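Local coordinates for protein AtGH3.15 acyl acid amido synthetase (Arabidopsis thaliana, PDB 6E1Q) that conjugates amino acids, chiefly glutamine, to the auxin precursor indole-3-butyric acid in an ATP-dependent reaction, and accepts the herbicide 2,4-DB as well, at residues L95-G99 and S553-T557; L203-E208 and I259-L263. All coordinates share one frame; numbering follows the deposited sequence.

Interaction 1: residues L95-G99 and S553-T557; sequences LTSSG and SQYKT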
loop_
_atom_site.group_PDB
_atom_site.type_symbol
_atom_site.label_atom_id
_atom_site.label_comp_id
_atom_site.label_asym_id
_atom_site.label_seq_id
_atom_site.Cartn_x
_atom_site.Cartn_y
_atom_site.Cartn_z
ATOM N N LEU A 95 0.074 -15.280 6.279
ATOM C CA LEU A 95 0.447 -14.100 5.520
ATOM C C LEU A 95 1.170 -13.105 6.422
ATOM O O LEU A 95 0.671 -12.768 7.502
ATOM C CB LEU A 95 -0.795 -13.456 4.912
ATOM C CG LEU A 95 -1.565 -14.261 3.859
ATOM C CD1 LEU A 95 -2.747 -13.448 3.335
ATOM C CD2 LEU A 95 -0.696 -14.718 2.692
ATOM N N THR A 96 2.362 -12.671 6.006
ATOM C CA THR A 96 3.081 -11.626 6.718
ATOM C C THR A 96 2.593 -10.275 6.217
ATOM O O THR A 96 2.815 -9.928 5.056
ATOM C CB THR A 96 4.583 -11.753 6.517
ATOM O OG1 THR A 96 4.985 -13.063 6.900
ATOM C CG2 THR A 96 5.286 -10.775 7.389
ATOM N N SER A 97 1.963 -9.522 7.095
ATOM C CA SER A 97 1.349 -8.259 6.726
ATOM C C SER A 97 2.303 -7.109 7.019
ATOM O O SER A 97 3.217 -7.226 7.843
ATOM C CB SER A 97 0.030 -8.084 7.486
ATOM O OG SER A 97 -0.320 -6.729 7.640
ATOM N N SER A 98 2.113 -6.014 6.289
ATOM C CA SER A 98 2.509 -4.710 6.794
ATOM C C SER A 98 1.530 -4.300 7.887
ATOM O O SER A 98 0.378 -4.741 7.920
ATOM C CB SER A 98 2.514 -3.664 5.683
ATOM O OG SER A 98 1.205 -3.156 5.485
ATOM N N GLY A 99 1.986 -3.446 8.787
ATOM C CA GLY A 99 1.187 -3.218 9.972
ATOM C C GLY A 99 1.505 -4.301 10.978
ATOM O O GLY A 99 1.512 -5.489 10.638
ATOM N N SER A 553 9.519 -4.947 -0.393
ATOM C CA SER A 553 8.304 -4.700 -1.163
ATOM C C SER A 553 7.198 -4.093 -0.320
ATOM O O SER A 553 6.238 -3.549 -0.865
ATOM C CB SER A 553 7.808 -6.007 -1.770
ATOM O OG SER A 553 7.551 -6.954 -0.745
ATOM N N GLN A 554 7.285 -4.215 0.995
ATOM C CA GLN A 554 6.290 -3.620 1.862
ATOM C C GLN A 554 6.796 -2.340 2.503
ATOM O O GLN A 554 6.092 -1.752 3.324
ATOM C CB GLN A 554 5.853 -4.633 2.926
ATOM C CG GLN A 554 4.973 -5.764 2.370
ATOM C CD GLN A 554 4.853 -6.972 3.312
ATOM O OE1 GLN A 554 5.852 -7.528 3.769
ATOM N NE2 GLN A 554 3.621 -7.383 3.589
ATOM N N TYR A 555 7.994 -1.881 2.138
ATOM C CA TYR A 555 8.550 -0.708 2.805
ATOM C C TYR A 555 7.762 0.547 2.445
ATOM O O TYR A 555 7.469 0.801 1.271
ATOM C CB TYR A 555 10.022 -0.507 2.447
ATOM C CG TYR A 555 10.593 0.718 3.127
ATOM C CD1 TYR A 555 11.152 0.628 4.406
ATOM C CD2 TYR A 555 10.546 1.969 2.511
ATOM C CE1 TYR A 555 11.664 1.761 5.050
ATOM C CE2 TYR A 555 11.052 3.100 3.145
ATOM C CZ TYR A 555 11.614 2.988 4.416
ATOM O OH TYR A 555 12.124 4.111 5.059
ATOM N N LYS A 556 7.431 1.338 3.466
ATOM C CA LYS A 556 6.908 2.683 3.294
ATOM C C LYS A 556 7.712 3.615 4.180
ATOM O O LYS A 556 8.110 3.242 5.286
ATOM C CB LYS A 556 5.421 2.796 3.683
ATOM C CG LYS A 556 4.571 1.578 3.388
ATOM C CD LYS A 556 3.152 1.800 3.901
ATOM C CE LYS A 556 2.448 0.496 4.196
ATOM N NZ LYS A 556 1.158 0.382 3.478
ATOM N N THR A 557 7.932 4.829 3.707
ATOM C CA THR A 557 8.567 5.812 4.572
ATOM C C THR A 557 7.718 6.034 5.819
ATOM O O THR A 557 6.562 6.464 5.701
ATOM C CB THR A 557 8.777 7.130 3.832
ATOM O OG1 THR A 557 9.586 6.892 2.669
ATOM C CG2 THR A 557 9.487 8.122 4.744
#
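The flat carboxamide of Gln554 meets Thr96 at its edge, and the Ser97-Ser98 peptide lies above the amide plane at its NE2 end. At the edge, NE2 of Gln554 donates to the backbone O of Thr96 over 3.0 Å. The bond is nearly straight, with an N-H...O angle of 165°. The oxygen lies almost in the amide plane, but the donor is tilted 26° from the carbonyl plane of Thr96. Above the plane, Ser98 N comes within 3.4 Å of Gln554 NE2. Both are donors, so this is contact without a hydrogen bond. Because Thr96 O can only accept, it settles which end of the amide is NH2. A hydrogen bond between OE1 and Ser551 OG holds the other end. Beyond CG the Gln554 chain runs extended (chi2 164°) and spans the gap. Strand 91-97 leads toward the Ser/Thr/Gly-rich, phosphate-binding-type loop of adenylating enzymes. Ser97 and Ser98 both bind ATP. The contact therefore joins the nucleotide loop of the N-terminal domain to a C-terminal domain loop. Lys556 also reaches toward it. Its CE and NZ both stay 4.1 Å from OG of the poorly ordered Ser98, too far for a hydrogen bond.

Interaction 2: residues L203-E208 and I259-L263; sequences LCGLLE and IGKFL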
loop_
_atom_site.group_PDB
_atom_site.type_symbol
_atom_site.label_atom_id
_atom_site.label_comp_id
_atom_site.label_asym_id
_atom_site.label_seq_id
_atom_site.Cartn_x
_atom_site.Cartn_y
_atom_site.Cartn_z
ATOM N N LEU A 203 15.420 -5.585 -16.693
ATOM C CA LEU A 203 15.888 -6.081 -17.985
ATOM C C LEU A 203 14.769 -6.821 -18.721
ATOM O O LEU A 203 14.513 -6.556 -19.902
ATOM C CB LEU A 203 17.113 -6.971 -17.783
ATOM C CG LEU A 203 17.692 -7.662 -19.019
ATOM C CD1 LEU A 203 18.123 -6.606 -19.991
ATOM C CD2 LEU A 203 18.894 -8.462 -18.581
ATOM N N CYS A 204 14.041 -7.702 -18.013
ATOM C CA CYS A 204 12.888 -8.364 -18.630
ATOM C C CYS A 204 11.804 -7.368 -19.045
ATOM O O CYS A 204 11.223 -7.482 -20.140
ATOM C CB CYS A 204 12.315 -9.413 -17.684
ATOM S SG CYS A 204 13.452 -10.831 -17.535
ATOM N N GLY A 205 11.496 -6.402 -18.181
ATOM C CA GLY A 205 10.464 -5.441 -18.525
ATOM C C GLY A 205 10.839 -4.604 -19.733
ATOM O O GLY A 205 9.989 -4.280 -20.567
ATOM N N LEU A 206 12.116 -4.222 -19.833
ATOM C CA LEU A 206 12.554 -3.435 -20.987
ATOM C C LEU A 206 12.558 -4.278 -22.257
ATOM O O LEU A 206 12.174 -3.797 -23.325
ATOM C CB LEU A 206 13.950 -2.849 -20.750
ATOM C CG LEU A 206 14.080 -1.789 -19.654
ATOM C CD1 LEU A 206 15.558 -1.576 -19.362
ATOM C CD2 LEU A 206 13.423 -0.486 -20.114
ATOM N N LEU A 207 13.018 -5.526 -22.166
ATOM C CA LEU A 207 12.992 -6.399 -23.339
ATOM C C LEU A 207 11.574 -6.587 -23.858
ATOM O O LEU A 207 11.365 -6.676 -25.073
ATOM C CB LEU A 207 13.615 -7.753 -23.006
ATOM C CG LEU A 207 15.154 -7.856 -22.970
ATOM C CD1 LEU A 207 15.565 -9.071 -22.163
ATOM C CD2 LEU A 207 15.737 -7.965 -24.383
ATOM N N GLU A 208 10.585 -6.615 -22.962
ATOM C CA GLU A 208 9.198 -6.851 -23.335
ATOM C C GLU A 208 8.397 -5.564 -23.496
ATOM O O GLU A 208 7.163 -5.618 -23.511
ATOM C CB GLU A 208 8.527 -7.750 -22.292
ATOM C CG GLU A 208 9.036 -9.166 -22.322
ATOM C CD GLU A 208 8.743 -9.839 -23.657
ATOM O OE1 GLU A 208 7.560 -10.178 -23.884
ATOM O OE2 GLU A 208 9.684 -10.018 -24.466
ATOM N N ILE A 259 16.535 -16.111 -17.739
ATOM C CA ILE A 259 16.587 -14.901 -18.563
ATOM C C ILE A 259 16.521 -15.218 -20.054
ATOM O O ILE A 259 16.057 -14.387 -20.851
ATOM C CB ILE A 259 17.846 -14.084 -18.217
ATOM C CG1 ILE A 259 17.814 -12.716 -18.913
ATOM C CG2 ILE A 259 19.110 -14.858 -18.597
ATOM C CD1 ILE A 259 16.809 -11.758 -18.318
ATOM N N GLY A 260 16.971 -16.411 -20.460
ATOM C CA GLY A 260 16.981 -16.781 -21.867
ATOM C C GLY A 260 15.622 -16.719 -22.531
ATOM O O GLY A 260 15.546 -16.638 -23.760
ATOM N N LYS A 261 14.547 -16.730 -21.740
ATOM C CA LYS A 261 13.195 -16.667 -22.289
ATOM C C LYS A 261 12.956 -15.372 -23.055
ATOM O O LYS A 261 12.229 -15.358 -24.055
ATOM C CB LYS A 261 12.180 -16.803 -21.156
ATOM C CG LYS A 261 10.882 -17.467 -21.532
ATOM C CD LYS A 261 10.004 -17.624 -20.305
ATOM C CE LYS A 261 8.645 -18.183 -20.680
ATOM N NZ LYS A 261 7.511 -17.336 -20.204
ATOM N N PHE A 262 13.536 -14.267 -22.588
ATOM C CA PHE A 262 13.340 -12.960 -23.203
ATOM C C PHE A 262 14.595 -12.402 -23.849
ATOM O O PHE A 262 14.499 -11.718 -24.870
ATOM C CB PHE A 262 12.823 -11.956 -22.163
ATOM C CG PHE A 262 11.563 -12.392 -21.471
ATOM C CD1 PHE A 262 10.347 -12.356 -22.135
ATOM C CD2 PHE A 262 11.590 -12.837 -20.159
ATOM C CE1 PHE A 262 9.173 -12.753 -21.501
ATOM C CE2 PHE A 262 10.425 -13.237 -19.522
ATOM C CZ PHE A 262 9.215 -13.193 -20.194
ATOM N N LEU A 263 15.764 -12.676 -23.269
ATOM C CA LEU A 263 17.050 -12.263 -23.828
ATOM C C LEU A 263 17.505 -13.312 -24.843
ATOM O O LEU A 263 18.426 -14.096 -24.614
ATOM C CB LEU A 263 18.071 -12.084 -22.712
ATOM C CG LEU A 263 19.384 -11.370 -23.014
ATOM C CD1 LEU A 263 19.132 -9.932 -23.441
ATOM C CD2 LEU A 263 20.276 -11.430 -21.767
HETATM O O HOH W 1 12.295 -10.378 -25.983
#
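One water bridges the two segments, donating to Phe262 O at 2.8 Å and also to Glu208 OE2. Asn211 holds OE1, so both carboxylate oxygens of Glu208 have a partner. The Glu208 side chain runs at about a right angle to that of Phe262, and its CD comes obliquely to 3.4 Å from Phe262 CD1. The carboxylate and ring planes are 43° apart. Cys204 SG also lies obliquely beside this ring, 4.9 Å from the Phe262 centroid, in a sulfur-aromatic contact. CD1 of Ile259 reaches 3.6 Å from the same Cys204 SG and also touches Leu203 CD2. Its chain gets there with CG1 opposite the backbone N (chi1 -172°). Leu207 fits its CD1 against the backbone at Phe262 and Leu263 and against Leu263 CD1. The backbone O of Ile259 accepts from both Phe262 N and Leu263 N. This turn sets the side chains of Ile259, Phe262 and Leu263 against the end of helix 194-207. The Cys200-Cys255 disulfide ties helix 194-207 to helix 253-258, which leads into 259-263. Leu203 and Leu207 also pack on helix 220-243, while Glu208 and Phe262 touch Gln182 of strand 181-183.

Overall arrangement
The two contacts lie far apart, with centres 28 Å from each other and nearest atoms about 17 Å apart. Along the chain the order is 95-99, 203-208, 259-263, 553-557, so interaction 2 falls wholly between the two halves of interaction 1. Interaction 1 is close to the middle of the chain and bridges the N-terminal and C-terminal family regions at the ATP site. Interaction 2 joins two parts of the N-terminal region, 27 Å from the centre and away from the annotated sites. Strand 91-97 and helix 194-207 belong to the same large region. In related adenylating enzymes the C-terminal domain moves during catalysis, so interaction 1 may change with it.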